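Local coordinates for CD1-2 antigen (Gallus gallus, PDB 3DBX), which probably binds lipid antigens in a groove and presents them at the cell surface, as other CD1 members of the MHC class I-like family do, at residues Y215-D226 with G262-S273; A33-M41 with I174-L185. One frame throughout, in Å; residues are numbered along the deposited sequence.

Interaction 1 (Y215-D226 with G262-S273)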
# COMPACT_ATOMS: atom_id res chain seq x y z
N TYR A 215 -6.04 12.61 -6.81
CA TYR A 215 -6.74 11.34 -6.65
C TYR A 215 -7.61 11.18 -7.90
O TYR A 215 -8.25 12.14 -8.32
CB TYR A 215 -7.59 11.33 -5.35
CG TYR A 215 -8.26 9.99 -5.14
CD1 TYR A 215 -9.56 9.76 -5.56
CD2 TYR A 215 -7.55 8.93 -4.58
CE1 TYR A 215 -10.16 8.50 -5.41
CE2 TYR A 215 -8.14 7.66 -4.41
CZ TYR A 215 -9.44 7.46 -4.83
OH TYR A 215 -10.01 6.21 -4.65
N PRO A 216 -7.69 9.97 -8.48
CA PRO A 216 -7.13 8.68 -8.12
C PRO A 216 -5.60 8.55 -8.37
O PRO A 216 -4.97 9.50 -8.83
CB PRO A 216 -7.95 7.68 -8.96
CG PRO A 216 -8.43 8.48 -10.15
CD PRO A 216 -8.62 9.88 -9.63
N ARG A 217 -5.05 7.39 -8.06
CA ARG A 217 -3.61 7.16 -8.07
C ARG A 217 -2.90 7.22 -9.43
O ARG A 217 -1.73 7.65 -9.47
CB ARG A 217 -3.33 5.78 -7.45
CG ARG A 217 -1.85 5.52 -7.02
CD ARG A 217 -1.74 4.08 -6.51
NE ARG A 217 -0.50 3.82 -5.76
CZ ARG A 217 0.65 3.43 -6.31
NH1 ARG A 217 0.76 3.29 -7.63
NH2 ARG A 217 1.72 3.19 -5.54
N PRO A 218 -3.50 6.63 -10.50
CA PRO A 218 -2.76 6.61 -11.78
C PRO A 218 -2.46 8.02 -12.28
O PRO A 218 -3.29 8.91 -12.14
CB PRO A 218 -3.74 5.93 -12.72
CG PRO A 218 -4.56 5.05 -11.82
CD PRO A 218 -4.77 5.89 -10.62
N ILE A 219 -1.26 8.22 -12.81
CA ILE A 219 -0.83 9.56 -13.29
C ILE A 219 0.39 9.36 -14.18
O ILE A 219 1.11 8.33 -14.06
CB ILE A 219 -0.48 10.50 -12.07
CG1 ILE A 219 -0.43 11.99 -12.48
CG2 ILE A 219 0.79 10.05 -11.35
CD1 ILE A 219 -0.23 12.90 -11.28
N ALA A 220 0.62 10.28 -15.11
CA ALA A 220 1.84 10.22 -15.88
C ALA A 220 2.47 11.60 -15.92
O ALA A 220 1.82 12.58 -16.27
CB ALA A 220 1.61 9.68 -17.25
N VAL A 221 3.74 11.64 -15.54
CA VAL A 221 4.51 12.88 -15.44
C VAL A 221 5.69 12.74 -16.39
O VAL A 221 6.48 11.78 -16.26
CB VAL A 221 5.04 13.07 -14.03
CG1 VAL A 221 5.88 14.35 -13.96
CG2 VAL A 221 3.88 13.10 -13.01
N THR A 222 5.79 13.65 -17.36
CA THR A 222 6.88 13.61 -18.31
C THR A 222 7.60 14.97 -18.33
O THR A 222 7.06 15.98 -17.91
CB THR A 222 6.44 13.18 -19.73
OG1 THR A 222 5.45 14.09 -20.23
CG2 THR A 222 5.82 11.75 -19.72
N TRP A 223 8.85 14.94 -18.80
CA TRP A 223 9.62 16.14 -18.99
C TRP A 223 9.60 16.48 -20.43
O TRP A 223 9.62 15.58 -21.26
CB TRP A 223 11.05 15.90 -18.52
CG TRP A 223 11.11 15.94 -17.01
CD1 TRP A 223 11.04 14.87 -16.14
CD2 TRP A 223 11.24 17.11 -16.21
NE1 TRP A 223 11.11 15.33 -14.85
CE2 TRP A 223 11.24 16.70 -14.86
CE3 TRP A 223 11.35 18.48 -16.50
CZ2 TRP A 223 11.34 17.60 -13.81
CZ3 TRP A 223 11.46 19.37 -15.44
CH2 TRP A 223 11.43 18.94 -14.13
N LEU A 224 9.53 17.76 -20.74
CA LEU A 224 9.63 18.22 -22.12
C LEU A 224 10.90 19.06 -22.26
O LEU A 224 11.20 19.89 -21.39
CB LEU A 224 8.40 19.02 -22.54
CG LEU A 224 7.00 18.40 -22.39
CD1 LEU A 224 5.97 19.52 -22.34
CD2 LEU A 224 6.69 17.46 -23.50
N ARG A 225 11.67 18.79 -23.32
CA ARG A 225 12.87 19.55 -23.67
C ARG A 225 12.54 20.26 -24.99
O ARG A 225 12.27 19.60 -26.00
CB ARG A 225 14.09 18.63 -23.80
CG ARG A 225 15.35 19.28 -24.35
CD ARG A 225 16.46 18.26 -24.66
NE ARG A 225 16.88 17.49 -23.48
CZ ARG A 225 16.84 16.15 -23.39
NH1 ARG A 225 16.41 15.42 -24.42
NH2 ARG A 225 17.24 15.55 -22.27
N ASP A 226 12.49 21.59 -24.93
CA ASP A 226 11.90 22.43 -25.99
C ASP A 226 10.47 22.09 -26.44
O ASP A 226 10.02 22.56 -27.48
CB ASP A 226 12.89 22.60 -27.14
CG ASP A 226 14.15 23.31 -26.68
OD1 ASP A 226 13.97 24.23 -25.82
OD2 ASP A 226 15.28 22.94 -27.12
N GLY A 262 20.94 25.67 -23.27
CA GLY A 262 20.19 26.32 -24.35
C GLY A 262 18.87 25.65 -24.70
O GLY A 262 18.30 25.93 -25.76
N HIS A 263 18.41 24.77 -23.81
CA HIS A 263 17.11 24.13 -23.92
C HIS A 263 16.19 24.73 -22.86
O HIS A 263 16.64 25.14 -21.79
CB HIS A 263 17.23 22.61 -23.70
CG HIS A 263 18.12 21.92 -24.69
ND1 HIS A 263 19.17 21.11 -24.31
CD2 HIS A 263 18.11 21.92 -26.05
CE1 HIS A 263 19.78 20.65 -25.39
NE2 HIS A 263 19.16 21.12 -26.45
N GLY A 264 14.91 24.81 -23.17
CA GLY A 264 13.91 25.18 -22.19
C GLY A 264 13.29 23.89 -21.69
O GLY A 264 13.04 22.99 -22.49
N TYR A 265 13.05 23.80 -20.38
CA TYR A 265 12.43 22.62 -19.78
C TYR A 265 11.05 22.91 -19.12
O TYR A 265 10.77 24.03 -18.67
CB TYR A 265 13.40 21.94 -18.78
CG TYR A 265 14.64 21.38 -19.47
CD1 TYR A 265 15.80 22.13 -19.59
CD2 TYR A 265 14.62 20.10 -20.02
CE1 TYR A 265 16.93 21.61 -20.22
CE2 TYR A 265 15.73 19.58 -20.64
CZ TYR A 265 16.87 20.32 -20.74
OH TYR A 265 17.95 19.78 -21.38
N ALA A 266 10.19 21.88 -19.11
CA ALA A 266 8.90 21.91 -18.43
C ALA A 266 8.49 20.49 -18.07
O ALA A 266 8.79 19.55 -18.82
CB ALA A 266 7.82 22.52 -19.34
N CYS A 267 7.81 20.37 -16.91
CA CYS A 267 7.15 19.15 -16.44
C CYS A 267 5.69 19.14 -16.95
O CYS A 267 5.00 20.13 -16.78
CB CYS A 267 7.14 19.19 -14.90
SG CYS A 267 6.53 17.70 -14.19
N ARG A 268 5.25 18.05 -17.58
CA ARG A 268 3.88 17.89 -18.00
C ARG A 268 3.23 16.72 -17.24
O ARG A 268 3.83 15.64 -17.10
CB ARG A 268 3.78 17.70 -19.52
CG ARG A 268 2.31 17.59 -20.02
CD ARG A 268 2.12 17.89 -21.48
NE ARG A 268 2.60 16.82 -22.35
CZ ARG A 268 2.97 16.97 -23.61
NH1 ARG A 268 2.90 18.15 -24.23
NH2 ARG A 268 3.43 15.93 -24.28
N VAL A 269 2.03 16.97 -16.72
CA VAL A 269 1.31 16.01 -15.87
C VAL A 269 -0.01 15.67 -16.52
O VAL A 269 -0.82 16.55 -16.84
CB VAL A 269 1.04 16.55 -14.44
CG1 VAL A 269 0.55 15.44 -13.55
CG2 VAL A 269 2.29 17.13 -13.82
N GLN A 270 -0.22 14.38 -16.74
CA GLN A 270 -1.45 13.89 -17.34
C GLN A 270 -2.14 13.12 -16.19
O GLN A 270 -1.50 12.33 -15.47
CB GLN A 270 -1.10 13.01 -18.55
CG GLN A 270 -2.26 12.14 -19.14
CD GLN A 270 -1.77 11.16 -20.24
OE1 GLN A 270 -0.61 10.70 -20.21
NE2 GLN A 270 -2.63 10.88 -21.21
N HIS A 271 -3.41 13.44 -15.94
CA HIS A 271 -4.20 12.83 -14.88
C HIS A 271 -5.64 12.84 -15.34
O HIS A 271 -6.07 13.79 -15.97
CB HIS A 271 -4.03 13.60 -13.56
CG HIS A 271 -4.65 12.88 -12.38
ND1 HIS A 271 -5.89 13.21 -11.89
CD2 HIS A 271 -4.23 11.83 -11.65
CE1 HIS A 271 -6.19 12.41 -10.88
NE2 HIS A 271 -5.18 11.57 -10.70
N CYS A 272 -6.37 11.77 -15.05
CA CYS A 272 -7.73 11.65 -15.57
C CYS A 272 -8.68 12.77 -15.06
O CYS A 272 -9.63 13.12 -15.74
CB CYS A 272 -8.30 10.25 -15.27
SG CYS A 272 -8.59 9.94 -13.51
N SER A 273 -8.39 13.34 -13.88
CA SER A 273 -9.23 14.43 -13.35
C SER A 273 -9.11 15.74 -14.15
O SER A 273 -9.92 16.66 -14.01
CB SER A 273 -8.85 14.69 -11.91
OG SER A 273 -7.56 15.31 -11.87
O HOH W 1 -5.25 9.39 -14.16

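Interaction 2 (A33-M41 with I174-L185)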
# COMPACT_ATOMS: atom_id res chain seq x y z
N ALA A 33 -9.69 -5.17 4.08
CA ALA A 33 -10.38 -5.37 2.82
C ALA A 33 -10.45 -4.04 2.07
O ALA A 33 -10.80 -3.01 2.66
CB ALA A 33 -11.80 -5.90 3.08
N LEU A 34 -10.18 -4.09 0.76
CA LEU A 34 -10.12 -2.88 -0.09
C LEU A 34 -11.01 -3.05 -1.30
O LEU A 34 -11.05 -4.12 -1.86
CB LEU A 34 -8.68 -2.66 -0.62
CG LEU A 34 -7.50 -2.31 0.29
CD1 LEU A 34 -6.26 -2.33 -0.58
CD2 LEU A 34 -7.64 -0.92 0.80
N LEU A 35 -11.70 -1.98 -1.69
CA LEU A 35 -12.28 -1.87 -3.02
C LEU A 35 -11.54 -0.69 -3.66
O LEU A 35 -11.53 0.38 -3.07
CB LEU A 35 -13.80 -1.61 -2.96
CG LEU A 35 -14.56 -1.63 -4.29
CD1 LEU A 35 -14.56 -3.01 -4.90
CD2 LEU A 35 -16.01 -1.11 -4.15
N ALA A 36 -10.94 -0.89 -4.84
CA ALA A 36 -9.91 0.02 -5.38
C ALA A 36 -8.83 0.27 -4.30
O ALA A 36 -8.26 -0.69 -3.78
CB ALA A 36 -10.53 1.34 -5.90
N ASP A 37 -8.57 1.52 -3.94
CA ASP A 37 -7.65 1.84 -2.81
C ASP A 37 -8.39 2.29 -1.57
O ASP A 37 -7.80 2.85 -0.65
CB ASP A 37 -6.60 2.91 -3.22
CG ASP A 37 -7.21 4.15 -3.84
OD1 ASP A 37 -8.45 4.21 -4.00
OD2 ASP A 37 -6.44 5.08 -4.17
N VAL A 38 -9.69 2.05 -1.52
CA VAL A 38 -10.51 2.51 -0.41
C VAL A 38 -10.63 1.34 0.55
O VAL A 38 -11.14 0.29 0.15
CB VAL A 38 -11.94 2.85 -0.89
CG1 VAL A 38 -12.82 3.27 0.30
CG2 VAL A 38 -11.88 3.94 -1.98
N PRO A 39 -10.12 1.50 1.79
CA PRO A 39 -10.30 0.53 2.87
C PRO A 39 -11.78 0.43 3.22
O PRO A 39 -12.42 1.44 3.50
CB PRO A 39 -9.54 1.18 4.02
CG PRO A 39 -8.51 2.07 3.33
CD PRO A 39 -9.32 2.66 2.24
N ILE A 40 -12.33 -0.78 3.16
CA ILE A 40 -13.77 -1.04 3.39
C ILE A 40 -13.97 -1.55 4.81
O ILE A 40 -14.91 -1.16 5.51
CB ILE A 40 -14.34 -2.07 2.33
CG1 ILE A 40 -14.39 -1.44 0.95
CG2 ILE A 40 -15.72 -2.53 2.66
CD1 ILE A 40 -14.83 -0.01 0.96
N MET A 41 -13.05 -2.44 5.22
CA MET A 41 -13.11 -3.13 6.50
C MET A 41 -11.69 -3.30 6.99
O MET A 41 -10.78 -3.52 6.20
CB MET A 41 -13.75 -4.51 6.35
CG MET A 41 -15.25 -4.48 6.25
SD MET A 41 -16.06 -6.10 6.17
CE MET A 41 -15.37 -6.77 4.65
N ILE A 174 -19.21 -6.60 -4.46
CA ILE A 174 -18.58 -5.53 -5.24
C ILE A 174 -19.66 -4.63 -5.88
O ILE A 174 -19.59 -3.39 -5.80
CB ILE A 174 -17.68 -6.11 -6.36
CG1 ILE A 174 -16.44 -6.79 -5.77
CG2 ILE A 174 -17.24 -5.02 -7.33
CD1 ILE A 174 -15.66 -7.68 -6.76
N LEU A 175 -20.65 -5.28 -6.49
CA LEU A 175 -21.74 -4.63 -7.19
C LEU A 175 -22.55 -3.71 -6.28
O LEU A 175 -22.83 -2.56 -6.63
CB LEU A 175 -22.65 -5.69 -7.80
CG LEU A 175 -22.55 -5.89 -9.32
CD1 LEU A 175 -21.12 -6.17 -9.74
CD2 LEU A 175 -23.48 -7.01 -9.76
N MET A 176 -22.91 -4.22 -5.10
CA MET A 176 -23.63 -3.44 -4.11
C MET A 176 -22.76 -2.29 -3.55
O MET A 176 -23.26 -1.18 -3.35
CB MET A 176 -24.20 -4.35 -3.01
CG MET A 176 -25.23 -5.38 -3.57
SD MET A 176 -26.13 -6.45 -2.40
CE MET A 176 -27.62 -5.50 -2.09
N LEU A 177 -21.47 -2.54 -3.36
CA LEU A 177 -20.56 -1.53 -2.81
C LEU A 177 -20.32 -0.43 -3.83
O LEU A 177 -20.23 0.75 -3.49
CB LEU A 177 -19.22 -2.14 -2.41
CG LEU A 177 -19.10 -3.06 -1.19
CD1 LEU A 177 -17.68 -3.61 -1.12
CD2 LEU A 177 -19.48 -2.37 0.12
N HIS A 178 -20.20 -0.84 -5.09
CA HIS A 178 -20.00 0.07 -6.20
C HIS A 178 -21.16 1.07 -6.30
O HIS A 178 -20.93 2.26 -6.50
CB HIS A 178 -19.85 -0.74 -7.49
CG HIS A 178 -19.35 0.04 -8.65
ND1 HIS A 178 -20.17 0.45 -9.68
CD2 HIS A 178 -18.11 0.49 -8.95
CE1 HIS A 178 -19.46 1.12 -10.57
NE2 HIS A 178 -18.20 1.16 -10.16
N GLU A 179 -22.39 0.59 -6.14
CA GLU A 179 -23.61 1.40 -6.18
C GLU A 179 -23.77 2.41 -5.02
O GLU A 179 -24.38 3.47 -5.18
CB GLU A 179 -24.82 0.44 -6.29
CG GLU A 179 -26.16 0.93 -5.73
CD GLU A 179 -27.34 0.04 -6.14
OE1 GLU A 179 -27.32 -0.50 -7.27
OE2 GLU A 179 -28.30 -0.10 -5.35
N GLU A 180 -23.20 2.08 -3.86
CA GLU A 180 -23.35 2.82 -2.60
C GLU A 180 -22.15 3.73 -2.31
O GLU A 180 -22.23 4.68 -1.52
CB GLU A 180 -23.39 1.81 -1.44
CG GLU A 180 -24.63 0.98 -1.37
CD GLU A 180 -25.83 1.80 -0.99
OE1 GLU A 180 -25.72 2.58 -0.01
OE2 GLU A 180 -26.87 1.66 -1.66
N GLY A 181 -21.01 3.40 -2.91
CA GLY A 181 -19.77 4.02 -2.48
C GLY A 181 -19.15 5.01 -3.42
O GLY A 181 -17.93 5.24 -3.34
N ARG A 182 -19.95 5.61 -4.29
CA ARG A 182 -19.37 6.51 -5.30
C ARG A 182 -18.72 7.77 -4.73
O ARG A 182 -17.79 8.30 -5.33
CB ARG A 182 -20.36 6.86 -6.39
CG ARG A 182 -20.66 5.68 -7.29
CD ARG A 182 -21.34 6.10 -8.59
NE ARG A 182 -22.77 6.24 -8.44
CZ ARG A 182 -23.56 6.91 -9.26
NH1 ARG A 182 -23.07 7.57 -10.31
NH2 ARG A 182 -24.85 6.94 -8.99
N THR A 183 -19.18 8.20 -3.56
CA THR A 183 -18.61 9.35 -2.86
C THR A 183 -17.08 9.24 -2.66
O THR A 183 -16.36 10.23 -2.71
CB THR A 183 -19.38 9.64 -1.54
OG1 THR A 183 -18.94 10.88 -0.99
CG2 THR A 183 -19.18 8.54 -0.51
N ASP A 184 -16.61 8.02 -2.45
CA ASP A 184 -15.17 7.69 -2.41
C ASP A 184 -14.62 7.14 -3.74
O ASP A 184 -13.53 7.55 -4.20
CB ASP A 184 -14.93 6.70 -1.28
CG ASP A 184 -14.53 7.38 -0.00
OD1 ASP A 184 -13.43 7.99 0.02
OD2 ASP A 184 -15.31 7.32 0.96
N LEU A 185 -15.35 6.21 -4.34
CA LEU A 185 -14.90 5.57 -5.59
C LEU A 185 -14.90 6.49 -6.82
O LEU A 185 -14.09 6.26 -7.74
CB LEU A 185 -15.69 4.30 -5.86
CG LEU A 185 -15.76 3.31 -4.68
CD1 LEU A 185 -16.86 2.28 -4.90
CD2 LEU A 185 -14.40 2.63 -4.48

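Interaction 1 (Y215-D226 with G262-S273)
The ring of His-271 is held by its edge against the loop leading into strand 220-225, where the peptide bond before Pro-216 is cis: its NE2 donates a nearly straight hydrogen bond (2.8 Å, 175°) to Pro-216 O, which lies in the ring plane. ND1 is hydrogen-bonded to Ser-273 OG, so both ring nitrogens have partners. The sulfur of Cys-272 and a water sit above the rim of one face; that water joins Pro-218 O to the N of Cys-272. At the far end, Arg-225 CD lies over the centre of the His-263 ring, 4.0 Å from its centroid, in a CH-pi contact, while Asp-226 OD2 comes to the ring edge near CD2. The arginine chain bends at its third torsion (chi3 -59°), bringing NE to Tyr-265 OH at 3.3 Å; the phenol oxygen lies in the guanidinium plane and also bonds to Asp-261. Cys-267 SG stands above the six-membered ring of Trp-223, 4.9 Å from its centroid. On the other side of the sheet, Leu-224 CD2 rests on a face of the Arg-268 guanidinium.

Between these ends the strands pair antiparallel, with two-way backbone bonds at Ala-220/Gln-270, Thr-222/Arg-268 and Leu-224/Ala-266. Beyond the strand, Asp-226 N donates to Gly-264 O and Asp-226 OD1 accepts from Gly-264 N at 2.9 Å, two mutual bonds. Val-221 CG1 presses on Cys-267 SG at 3.4 Å, and Ile-219 CD1 packs tightly on Val-269 CG1.

The Cys-267 disulfide to Cys-209 ties together the two sheets of the immunoglobulin C1-set sandwich, with Trp-223 packed classically beside it. Backbone bonds run along the whole pair, side-chain hydrogen bonds cluster toward its ends, and Val-221, Trp-223, Cys-267 and Val-269 make the apolar, sulfur-bearing part of one face.

Interaction 2 (A33-M41 with I174-L185)
Leu-35 to Val-38 form a type II' turn that closes a hairpin, with a classic beta bulge where Ile-40 and Met-41 both face Ala-33, and the axis of its first strand passes 10.8 Å from that of helix 174-180, at 61°. Leu-35, the last residue of that strand, reaches into the angle between this helix and the short helix 182-185. Its first torsion (chi1 -173°, CG anti to the backbone N) points CG into that angle, and the second then sends the two methyls to different partners: CD2 meets Leu-185 CD1 at 3.6 Å and Leu-177 CB at 3.8 Å, while CD1 lies 4.1 Å from Ile-174 CG2. The side chains of Leu-35 and Leu-185 meet at about a right angle; one methyl of each touches the other, and the second methyls turn elsewhere.

Leu-185 turns its second methyl, CD2, to the hairpin: Val-38 CG2 is 3.8 Å away, and Ala-36 CB touches it more loosely. The same Val-38 branch also reaches Asp-184 CB, the aliphatic part of an acidic residue whose OD2 makes weak polar contacts with Arg-54 and Trp-56. Ile-40 CG2 and Leu-177 CD1 make a looser contact at 4.4 Å. No hydrogen bond crosses the interface; branched aliphatic side chains suit it because their methyls fill an uneven surface between the hairpin and two successive helices.

The break between those helices is at Gly-181, which leaves helical geometry after helix 156-180 and takes the N-cap position of helix 182-185; its O accepts from both Asp-184 N and Leu-185 N. The contact joins both helices to the hairpin of the MHC-like sheet: strand 12-21 pairs alongside the hairpin, Ile-174 continues onto Phe-13 of that strand and onto strand 97-107, and Ile-40 packs on Tyr-173, one turn before Leu-177 in the helix.

Overall arrangement
Interaction 2 belongs to the MHC-like domain and interaction 1 to the immunoglobulin C1-set domain that follows it in the chain. Their centres are 29 Å apart, yet they meet at the domain junction: Tyr-215 OH lies 2.6 Å from Asp-37 OD1, a probable hydrogen bond. The ring edge packs there too, with Tyr-215 CE1 3.7 Å from Asp-184 O. Asp-37 also bonds through OD2 to Tyr-249, so one carboxylate on the hairpin turn receives two tyrosines of the immunoglobulin domain, while Arg-187 makes a cation-pi contact with Tyr-215. Interaction 2 stands off from the lipid: the side chain of Ile-174 is about 13 Å from a bound palmitic acid.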